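Local coordinates for protein esterase (Staphylococcus aureus subsp. aureus USA300_TCH1516, PDB 3D7R) that is a putative esterase of the alpha/beta hydrolase fold that may cleave ester bonds, though its substrate is not established, at residues Leu100-Gly105 against Gln148-Val153; Gly251-Leu256 against Glu277-Gln282; Pro293-Asp298 against Tyr302-Ser307. One frame throughout, in Å; residues are numbered along the deposited sequence.

Contact 1. Residues Leu100-Gly105 against Gln148-Val153; sequences LYIHGG and QAIQRV
Leu100 and Ile102 meet Ile150 and Val153 without help from the Arg152 guanidinium or the His103 ring; each of these flat groups is held on its own side. The guanidinium of Arg152 turns one face to its own helix, with Gln148 O 3.6 Å above the plane and toward the rim, and Ala149 CA near it. The His103 ring stacks with Tyr135; at its edge ND1 donates to Gly104 O (2.8 Å), close to the ring plane, and NE2 pairs with Lys137 NZ.

The meeting itself is wholly aliphatic. Ile102 and Ile150 reach toward each other tip to tip, with Ile102 CD1 3.9 Å from Ile150 CG2. Three residues along the helix, Val153 CG1 lies 3.6 Å from Leu100 CD1. Val153 brings that methyl there by placing CG1 between its backbone N and carbonyl carbon (chi1 65°). The strand 100-102 and helix 148-153 run nearly antiparallel, at 163°, as in a beta-alpha-beta crossover: helix 143-161 links strands 129-133 and 166-171, passing over strand 98-102. In hormone-sensitive-lipase relatives a His-Gly-Gly loop after this strand forms the oxyanion hole; here that role is only inferred. Four buried, branched side chains make the seam, so it depends on close methyl fit and the exclusion of water, not on directed bonds.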
loop_
_atom_site.group_PDB
_atom_site.type_symbol
_atom_site.label_atom_id
_atom_site.label_comp_id
_atom_site.label_asym_id
_atom_site.label_seq_id
_atom_site.Cartn_x
_atom_site.Cartn_y
_atom_site.Cartn_z
ATOM N N LEU A 100 2.085 -10.748 0.206
ATOM C CA LEU A 100 1.795 -10.025 1.440
ATOM C C LEU A 100 1.267 -8.663 1.032
ATOM O O LEU A 100 2.027 -7.821 0.542
ATOM C CB LEU A 100 3.067 -9.873 2.302
ATOM C CG LEU A 100 2.927 -9.125 3.635
ATOM C CD1 LEU A 100 1.731 -9.658 4.469
ATOM C CD2 LEU A 100 4.225 -9.199 4.445
ATOM N N TYR A 101 -0.026 -8.432 1.234
ATOM C CA TYR A 101 -0.638 -7.187 0.766
ATOM C C TYR A 101 -0.835 -6.177 1.889
ATOM O O TYR A 101 -1.573 -6.459 2.842
ATOM C CB TYR A 101 -1.979 -7.437 0.029
ATOM C CG TYR A 101 -2.402 -6.203 -0.749
ATOM C CD1 TYR A 101 -2.134 -6.086 -2.119
ATOM C CD2 TYR A 101 -3.011 -5.132 -0.104
ATOM C CE1 TYR A 101 -2.483 -4.938 -2.817
ATOM C CE2 TYR A 101 -3.363 -3.991 -0.790
ATOM C CZ TYR A 101 -3.089 -3.897 -2.140
ATOM O OH TYR A 101 -3.430 -2.754 -2.805
ATOM N N ILE A 102 -0.215 -4.997 1.752
ATOM C CA ILE A 102 -0.301 -3.925 2.762
ATOM C C ILE A 102 -1.253 -2.829 2.248
ATOM O O ILE A 102 -0.901 -2.056 1.353
ATOM C CB ILE A 102 1.103 -3.325 3.093
ATOM C CG1 ILE A 102 2.164 -4.430 3.366
ATOM C CG2 ILE A 102 0.999 -2.334 4.257
ATOM C CD1 ILE A 102 1.796 -5.468 4.474
ATOM N N HIS A 103 -2.460 -2.776 2.811
ATOM C CA HIS A 103 -3.522 -1.963 2.256
ATOM C C HIS A 103 -3.340 -0.463 2.545
ATOM O O HIS A 103 -2.758 -0.082 3.569
ATOM C CB HIS A 103 -4.878 -2.454 2.762
ATOM C CG HIS A 103 -5.136 -2.130 4.203
ATOM N ND1 HIS A 103 -5.625 -0.909 4.612
ATOM C CD2 HIS A 103 -4.997 -2.874 5.325
ATOM C CE1 HIS A 103 -5.782 -0.914 5.925
ATOM N NE2 HIS A 103 -5.411 -2.096 6.381
ATOM N N GLY A 104 -3.814 0.385 1.632
ATOM C CA GLY A 104 -3.774 1.845 1.856
ATOM C C GLY A 104 -4.802 2.344 2.874
ATOM O O GLY A 104 -5.651 1.580 3.363
ATOM N N GLY A 105 -4.715 3.623 3.221
ATOM C CA GLY A 105 -5.684 4.205 4.167
ATOM C C GLY A 105 -5.008 5.111 5.173
ATOM O O GLY A 105 -5.583 5.428 6.219
ATOM N N GLN A 148 6.171 -3.742 13.433
ATOM C CA GLN A 148 6.397 -5.014 14.121
ATOM C C GLN A 148 5.382 -6.064 13.697
ATOM O O GLN A 148 5.717 -7.246 13.526
ATOM C CB GLN A 148 6.446 -4.825 15.656
ATOM C CG GLN A 148 7.668 -3.943 16.049
ATOM C CD GLN A 148 7.782 -3.623 17.538
ATOM O OE1 GLN A 148 6.790 -3.585 18.277
ATOM N NE2 GLN A 148 9.012 -3.360 17.977
ATOM N N ALA A 149 4.138 -5.631 13.518
ATOM C CA ALA A 149 3.079 -6.527 13.059
ATOM C C ALA A 149 3.337 -7.052 11.647
ATOM O O ALA A 149 3.143 -8.230 11.371
ATOM C CB ALA A 149 1.742 -5.833 13.129
ATOM N N ILE A 150 3.752 -6.173 10.740
ATOM C CA ILE A 150 4.048 -6.594 9.369
ATOM C C ILE A 150 5.211 -7.612 9.349
ATOM O O ILE A 150 5.134 -8.627 8.659
ATOM C CB ILE A 150 4.287 -5.362 8.456
ATOM C CG1 ILE A 150 2.997 -4.523 8.380
ATOM C CG2 ILE A 150 4.743 -5.785 7.026
ATOM C CD1 ILE A 150 3.123 -3.243 7.602
ATOM N N GLN A 151 6.254 -7.348 10.142
ATOM C CA GLN A 151 7.359 -8.293 10.356
ATOM C C GLN A 151 6.863 -9.681 10.770
ATOM O O GLN A 151 7.309 -10.694 10.223
ATOM C CB GLN A 151 8.331 -7.754 11.428
ATOM C CG GLN A 151 9.632 -8.575 11.565
ATOM C CD GLN A 151 10.516 -8.465 10.313
ATOM O OE1 GLN A 151 10.860 -7.360 9.879
ATOM N NE2 GLN A 151 10.892 -9.613 9.737
ATOM N N ARG A 152 5.947 -9.727 11.743
ATOM C CA ARG A 152 5.457 -10.997 12.251
ATOM C C ARG A 152 4.738 -11.790 11.155
ATOM O O ARG A 152 4.981 -12.986 11.024
ATOM C CB ARG A 152 4.529 -10.808 13.459
ATOM C CG ARG A 152 5.278 -10.353 14.736
ATOM C CD ARG A 152 4.324 -10.152 15.937
ATOM N NE ARG A 152 4.455 -8.801 16.515
ATOM C CZ ARG A 152 3.472 -7.896 16.589
ATOM N NH1 ARG A 152 2.235 -8.166 16.161
ATOM N NH2 ARG A 152 3.728 -6.708 17.122
ATOM N N VAL A 153 3.868 -11.143 10.370
ATOM C CA VAL A 153 3.167 -11.881 9.300
ATOM C C VAL A 153 4.140 -12.268 8.185
ATOM O O VAL A 153 4.072 -13.373 7.661
ATOM C CB VAL A 153 1.876 -11.178 8.760
ATOM C CG1 VAL A 153 2.181 -9.869 8.070
ATOM C CG2 VAL A 153 1.063 -12.126 7.820
#

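Contact 2. Residues Gly251-Leu256 against Glu277-Gln282; sequences GTIEGL and EQMMLQ
Ile253 and Leu256 meet the selenium of Met280, and this is the tight part of the contact. Met280, modelled as selenomethionine, bends at chi2 (-75°), which brings its SE over to the loop although its CB does not head that way. There SE lies 3.8 Å from Ile253 CG2, where the two side chains cross at a slant, and 3.9 Å from Leu256 CD1, which it meets at about a right angle. Leu256 carries the packing further inward, onto Leu179, Val182 and Leu186 of helix 173-187, while Met280 also touches Ile287 of the neighbouring strand.

Outward the fit slackens. Met279, again selenomethionine and partly exposed, curls its end round so that CE stands 4.1 Å from Ile253 CG1, crossing it nearly squarely. Beyond it the helix gives Gln278 and Leu281 to the surface, and the loop gives Glu254 and Gly255. That outer rim is tied by polar bonds instead: Glu254 OE2 to His283 ND1, and Gly255 N to Gln285 OE1.

The loop keeps its shape through a type II beta turn from Ile253 to Leu256, closed by Leu256 N to Ile253 O at 3.2 Å, with Gly255 in the third place where the positive phi of this turn falls. Helix 270-282 connects the parallel strands 259-264 and 287-292, so the loop entering the first strand packs against the helix of a beta-alpha-beta crossover at the edge of an alpha/beta hydrolase sheet.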
loop_
_atom_site.group_PDB
_atom_site.type_symbol
_atom_site.label_atom_id
_atom_site.label_comp_id
_atom_site.label_asym_id
_atom_site.label_seq_id
_atom_site.Cartn_x
_atom_site.Cartn_y
_atom_site.Cartn_z
ATOM N N GLY A 251 14.990 6.144 2.016
ATOM C CA GLY A 251 15.548 4.887 2.561
ATOM C C GLY A 251 16.554 4.182 1.661
ATOM O O GLY A 251 16.943 4.714 0.610
ATOM N N THR A 252 16.977 2.984 2.069
ATOM C CA THR A 252 17.960 2.204 1.328
ATOM C C THR A 252 17.422 1.788 -0.045
ATOM O O THR A 252 16.271 1.349 -0.175
ATOM C CB THR A 252 18.426 0.977 2.148
ATOM O OG1 THR A 252 18.943 1.423 3.404
ATOM C CG2 THR A 252 19.536 0.211 1.441
ATOM N N ILE A 253 18.264 1.939 -1.064
ATOM C CA ILE A 253 17.928 1.626 -2.461
ATOM C C ILE A 253 18.760 0.435 -2.940
ATOM O O ILE A 253 18.237 -0.533 -3.517
ATOM C CB ILE A 253 18.215 2.879 -3.381
ATOM C CG1 ILE A 253 17.256 4.039 -3.073
ATOM C CG2 ILE A 253 18.172 2.530 -4.858
ATOM C CD1 ILE A 253 15.793 3.660 -3.065
ATOM N N GLU A 254 20.073 0.529 -2.717
ATOM C CA GLU A 254 21.031 -0.513 -3.108
ATOM C C GLU A 254 20.738 -1.845 -2.424
ATOM O O GLU A 254 20.715 -1.916 -1.188
ATOM C CB GLU A 254 22.467 -0.059 -2.820
ATOM C CG GLU A 254 22.814 1.269 -3.514
ATOM C CD GLU A 254 24.274 1.708 -3.308
ATOM O OE1 GLU A 254 24.994 1.046 -2.544
ATOM O OE2 GLU A 254 24.701 2.713 -3.912
ATOM N N GLY A 255 20.506 -2.882 -3.235
ATOM C CA GLY A 255 20.207 -4.225 -2.746
ATOM C C GLY A 255 18.728 -4.621 -2.742
ATOM O O GLY A 255 18.387 -5.744 -2.402
ATOM N N LEU A 256 17.843 -3.698 -3.108
ATOM C CA LEU A 256 16.413 -3.999 -3.161
ATOM C C LEU A 256 16.116 -5.116 -4.174
ATOM O O LEU A 256 16.846 -5.274 -5.161
ATOM C CB LEU A 256 15.602 -2.737 -3.510
ATOM C CG LEU A 256 15.383 -1.711 -2.381
ATOM C CD1 LEU A 256 14.710 -0.457 -2.895
ATOM C CD2 LEU A 256 14.527 -2.346 -1.272
ATOM N N GLU A 277 11.926 6.632 -9.233
ATOM C CA GLU A 277 12.385 5.883 -10.396
ATOM C C GLU A 277 13.801 6.300 -10.829
ATOM O O GLU A 277 14.625 5.439 -11.164
ATOM C CB GLU A 277 11.408 6.018 -11.556
ATOM C CG GLU A 277 11.838 5.231 -12.795
ATOM C CD GLU A 277 11.045 5.588 -14.044
ATOM O OE1 GLU A 277 10.592 6.743 -14.208
ATOM O OE2 GLU A 277 10.893 4.691 -14.877
ATOM N N GLN A 278 14.074 7.607 -10.856
ATOM C CA GLN A 278 15.406 8.121 -11.213
ATOM C C GLN A 278 16.487 7.610 -10.253
ATOM O O GLN A 278 17.584 7.212 -10.675
ATOM C CB GLN A 278 15.399 9.659 -11.254
ATOM C CG GLN A 278 14.764 10.259 -12.542
ATOM C CD GLN A 278 15.540 9.881 -13.796
ATOM O OE1 GLN A 278 16.759 9.990 -13.826
ATOM N NE2 GLN A 278 14.838 9.441 -14.835
HETATM N N MSE A 279 16.175 7.604 -8.951
HETATM C CA MSE A 279 17.120 7.093 -7.953
HETATM C C MSE A 279 17.406 5.585 -8.130
HETATM O O MSE A 279 18.545 5.151 -8.028
HETATM C CB MSE A 279 16.622 7.379 -6.524
HETATM C CG MSE A 279 16.514 8.852 -6.192
HETATM SE SE MSE A 279 15.471 9.048 -4.523
HETATM C CE MSE A 279 16.658 8.096 -3.336
HETATM N N MSE A 280 16.367 4.798 -8.378
HETATM C CA MSE A 280 16.530 3.350 -8.669
HETATM C C MSE A 280 17.429 3.108 -9.893
HETATM O O MSE A 280 18.345 2.271 -9.869
HETATM C CB MSE A 280 15.153 2.718 -8.902
HETATM C CG MSE A 280 14.269 2.737 -7.651
HETATM SE SE MSE A 280 14.869 1.369 -6.357
HETATM C CE MSE A 280 14.239 -0.185 -7.316
ATOM N N LEU A 281 17.161 3.858 -10.960
ATOM C CA LEU A 281 17.926 3.771 -12.198
ATOM C C LEU A 281 19.397 4.108 -11.963
ATOM O O LEU A 281 20.288 3.353 -12.366
ATOM C CB LEU A 281 17.300 4.701 -13.248
ATOM C CG LEU A 281 15.931 4.206 -13.762
ATOM C CD1 LEU A 281 15.294 5.296 -14.626
ATOM C CD2 LEU A 281 16.070 2.887 -14.530
ATOM N N GLN A 282 19.635 5.229 -11.287
ATOM C CA GLN A 282 20.996 5.675 -10.933
ATOM C C GLN A 282 21.772 4.630 -10.144
ATOM O O GLN A 282 22.977 4.487 -10.320
ATOM C CB GLN A 282 20.931 6.962 -10.129
ATOM C CG GLN A 282 22.299 7.586 -9.817
ATOM C CD GLN A 282 22.164 8.853 -9.028
ATOM O OE1 GLN A 282 21.523 8.869 -7.981
ATOM N NE2 GLN A 282 22.755 9.942 -9.531
#

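Contact 3. Residues Pro293-Asp298 against Tyr302-Ser307; sequences PKMVHD and YPIRQS
A single water bridges His297 and Tyr302, donating to both: its oxygen is 2.9 Å from His297 O and 3.0 Å from Tyr302 OH. Both of its protons are thereby spent across the contact, joining the backbone of one segment to the phenol of the other. The same carbonyl, His297 O, sits at the edge of the Tyr302 ring near its plane, 4.1 Å from CE2. Val296 CG2 comes to the same Tyr302 CE2 atom, obliquely, 3.8 Å away, the side chains crossing at about a right angle. Val30 and Val31 of helix 30-33 add further cover to Tyr302. A dimethyl sulfoxide molecule, probably from the crystallisation liquor, lies about 3 Å from the Tyr302 side chain.

The other half of the contact belongs to Met295, modelled as selenomethionine. Its SE comes 3.7 Å from Ile304 CD1 as the two side chains slide past each other in opposite directions. Ile304, the N-cap residue of the following helix, sends CG1 between its backbone N and carbonyl carbon (chi1 55°), from where CD1 extends to the selenium. Beyond SE, the methyl CE lies 3.8 Å from Gln306 NE2, crossing the Gln306 chain nearly squarely.

The His297 ring takes no direct part in the contact; its ND1 hydrogen-bonds Glu267 OE1, and Asp298 N is held by Ser200 OG. A histidine paired with an acid in the loop between the last strand and the last helix is the place of the catalytic histidine in alpha/beta hydrolases, a role His297 would fit by analogy.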
loop_
_atom_site.group_PDB
_atom_site.type_symbol
_atom_site.label_atom_id
_atom_site.label_comp_id
_atom_site.label_asym_id
_atom_site.label_seq_id
_atom_site.Cartn_x
_atom_site.Cartn_y
_atom_site.Cartn_z
ATOM N N PRO A 293 -1.025 8.263 -17.502
ATOM C CA PRO A 293 -1.124 9.736 -17.454
ATOM C C PRO A 293 -2.447 10.322 -16.942
ATOM O O PRO A 293 -2.428 11.340 -16.249
ATOM C CB PRO A 293 -0.914 10.150 -18.912
ATOM C CG PRO A 293 -0.090 9.060 -19.480
ATOM C CD PRO A 293 -0.570 7.784 -18.820
ATOM N N LYS A 294 -3.577 9.692 -17.240
ATOM C CA LYS A 294 -4.862 10.302 -16.888
ATOM C C LYS A 294 -5.479 9.715 -15.630
ATOM O O LYS A 294 -6.557 10.128 -15.207
ATOM C CB LYS A 294 -5.832 10.231 -18.065
ATOM C CG LYS A 294 -5.382 11.082 -19.285
ATOM C CD LYS A 294 -5.929 10.556 -20.612
ATOM C CE LYS A 294 -7.431 10.330 -20.603
ATOM N NZ LYS A 294 -7.814 8.990 -20.041
HETATM N N MSE A 295 -4.780 8.774 -15.001
HETATM C CA MSE A 295 -5.347 8.080 -13.838
HETATM C C MSE A 295 -5.172 8.821 -12.522
HETATM O O MSE A 295 -4.202 9.586 -12.330
HETATM C CB MSE A 295 -4.776 6.664 -13.718
HETATM C CG MSE A 295 -5.289 5.715 -14.788
HETATM SE SE MSE A 295 -7.235 5.516 -14.716
HETATM C CE MSE A 295 -7.738 6.775 -16.085
ATOM N N VAL A 296 -6.096 8.534 -11.602
ATOM C CA VAL A 296 -6.142 9.142 -10.284
ATOM C C VAL A 296 -5.377 8.311 -9.245
ATOM O O VAL A 296 -4.946 7.184 -9.530
ATOM C CB VAL A 296 -7.620 9.379 -9.815
ATOM C CG1 VAL A 296 -8.399 10.225 -10.848
ATOM C CG2 VAL A 296 -8.355 8.059 -9.523
ATOM N N HIS A 297 -5.218 8.873 -8.046
ATOM C CA HIS A 297 -4.579 8.160 -6.935
ATOM C C HIS A 297 -5.250 6.815 -6.682
ATOM O O HIS A 297 -6.471 6.757 -6.535
ATOM C CB HIS A 297 -4.636 8.987 -5.649
ATOM C CG HIS A 297 -3.982 8.308 -4.481
ATOM N ND1 HIS A 297 -2.630 8.033 -4.446
ATOM C CD2 HIS A 297 -4.496 7.824 -3.324
ATOM C CE1 HIS A 297 -2.337 7.420 -3.310
ATOM N NE2 HIS A 297 -3.452 7.278 -2.613
ATOM N N ASP A 298 -4.455 5.741 -6.662
ATOM C CA ASP A 298 -4.938 4.431 -6.215
ATOM C C ASP A 298 -5.914 3.877 -7.238
ATOM O O ASP A 298 -6.815 3.075 -6.890
ATOM C CB ASP A 298 -5.651 4.589 -4.861
ATOM C CG ASP A 298 -5.445 3.400 -3.908
ATOM O OD1 ASP A 298 -4.508 2.609 -4.089
ATOM O OD2 ASP A 298 -6.236 3.288 -2.942
ATOM N N TYR A 302 -10.662 1.154 -8.438
ATOM C CA TYR A 302 -11.876 1.470 -9.171
ATOM C C TYR A 302 -12.212 0.431 -10.248
ATOM O O TYR A 302 -11.309 -0.097 -10.920
ATOM C CB TYR A 302 -11.791 2.884 -9.779
ATOM C CG TYR A 302 -11.650 3.973 -8.721
ATOM C CD1 TYR A 302 -12.750 4.391 -7.976
ATOM C CD2 TYR A 302 -10.400 4.561 -8.446
ATOM C CE1 TYR A 302 -12.632 5.398 -6.992
ATOM C CE2 TYR A 302 -10.268 5.561 -7.455
ATOM C CZ TYR A 302 -11.387 5.975 -6.733
ATOM O OH TYR A 302 -11.262 6.963 -5.760
ATOM N N PRO A 303 -13.514 0.135 -10.425
ATOM C CA PRO A 303 -13.966 -0.822 -11.443
ATOM C C PRO A 303 -13.976 -0.225 -12.864
ATOM O O PRO A 303 -15.032 0.000 -13.459
ATOM C CB PRO A 303 -15.375 -1.202 -10.956
ATOM C CG PRO A 303 -15.868 0.036 -10.287
ATOM C CD PRO A 303 -14.646 0.681 -9.644
ATOM N N ILE A 304 -12.776 0.033 -13.386
ATOM C CA ILE A 304 -12.579 0.663 -14.685
ATOM C C ILE A 304 -11.568 -0.152 -15.503
ATOM O O ILE A 304 -10.774 -0.905 -14.950
ATOM C CB ILE A 304 -12.097 2.134 -14.544
ATOM C CG1 ILE A 304 -10.821 2.197 -13.677
ATOM C CG2 ILE A 304 -13.240 3.005 -13.948
ATOM C CD1 ILE A 304 -10.112 3.532 -13.659
ATOM N N ARG A 305 -11.589 0.006 -16.820
ATOM C CA ARG A 305 -10.757 -0.847 -17.666
ATOM C C ARG A 305 -9.274 -0.746 -17.349
ATOM O O ARG A 305 -8.585 -1.751 -17.413
ATOM C CB ARG A 305 -11.041 -0.641 -19.159
ATOM C CG ARG A 305 -12.492 -0.970 -19.505
ATOM C CD ARG A 305 -12.670 -1.627 -20.873
ATOM N NE ARG A 305 -14.065 -1.569 -21.343
ATOM C CZ ARG A 305 -15.098 -2.202 -20.778
ATOM N NH1 ARG A 305 -16.317 -2.092 -21.312
ATOM N NH2 ARG A 305 -14.922 -2.954 -19.690
ATOM N N GLN A 306 -8.799 0.446 -16.996
ATOM C CA GLN A 306 -7.351 0.677 -16.692
ATOM C C GLN A 306 -6.869 -0.157 -15.496
ATOM O O GLN A 306 -5.714 -0.584 -15.430
ATOM C CB GLN A 306 -7.080 2.161 -16.441
ATOM C CG GLN A 306 -7.313 3.086 -17.674
ATOM C CD GLN A 306 -8.766 3.542 -17.847
ATOM O OE1 GLN A 306 -9.679 3.061 -17.167
ATOM N NE2 GLN A 306 -8.980 4.472 -18.772
ATOM N N SER A 307 -7.769 -0.341 -14.536
ATOM C CA SER A 307 -7.518 -1.199 -13.392
ATOM C C SER A 307 -7.319 -2.643 -13.829
ATOM O O SER A 307 -6.395 -3.319 -13.366
ATOM C CB SER A 307 -8.676 -1.089 -12.418
ATOM O OG SER A 307 -8.791 0.253 -11.980
HETATM O O HOH W 1 -8.540 6.845 -4.576
#

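Overall arrangement
Along the chain the three contacts follow one another in series, and all belong to one mixed eight-stranded sheet with its helices. Contact 1 lies near the centre of the chain, on an inner strand. Contact 2 packs the loop before strand 259-264 on helix 270-282, near the sheet edge formed by strand 287-292, and contact 3 takes over where that strand ends, leading into helix 305-318. Their centres are 22 to 26 Å apart. Contacts 1 and 3 nonetheless approach to about 6 Å at their nearest atoms; Asp171 hydrogen-bonds Tyr101 and Gly104 of contact 1 and lies close to the like-charged Asp298 of contact 3. The region between them probably corresponds to the active-site end of this fold, whereas contact 2 stands farther out.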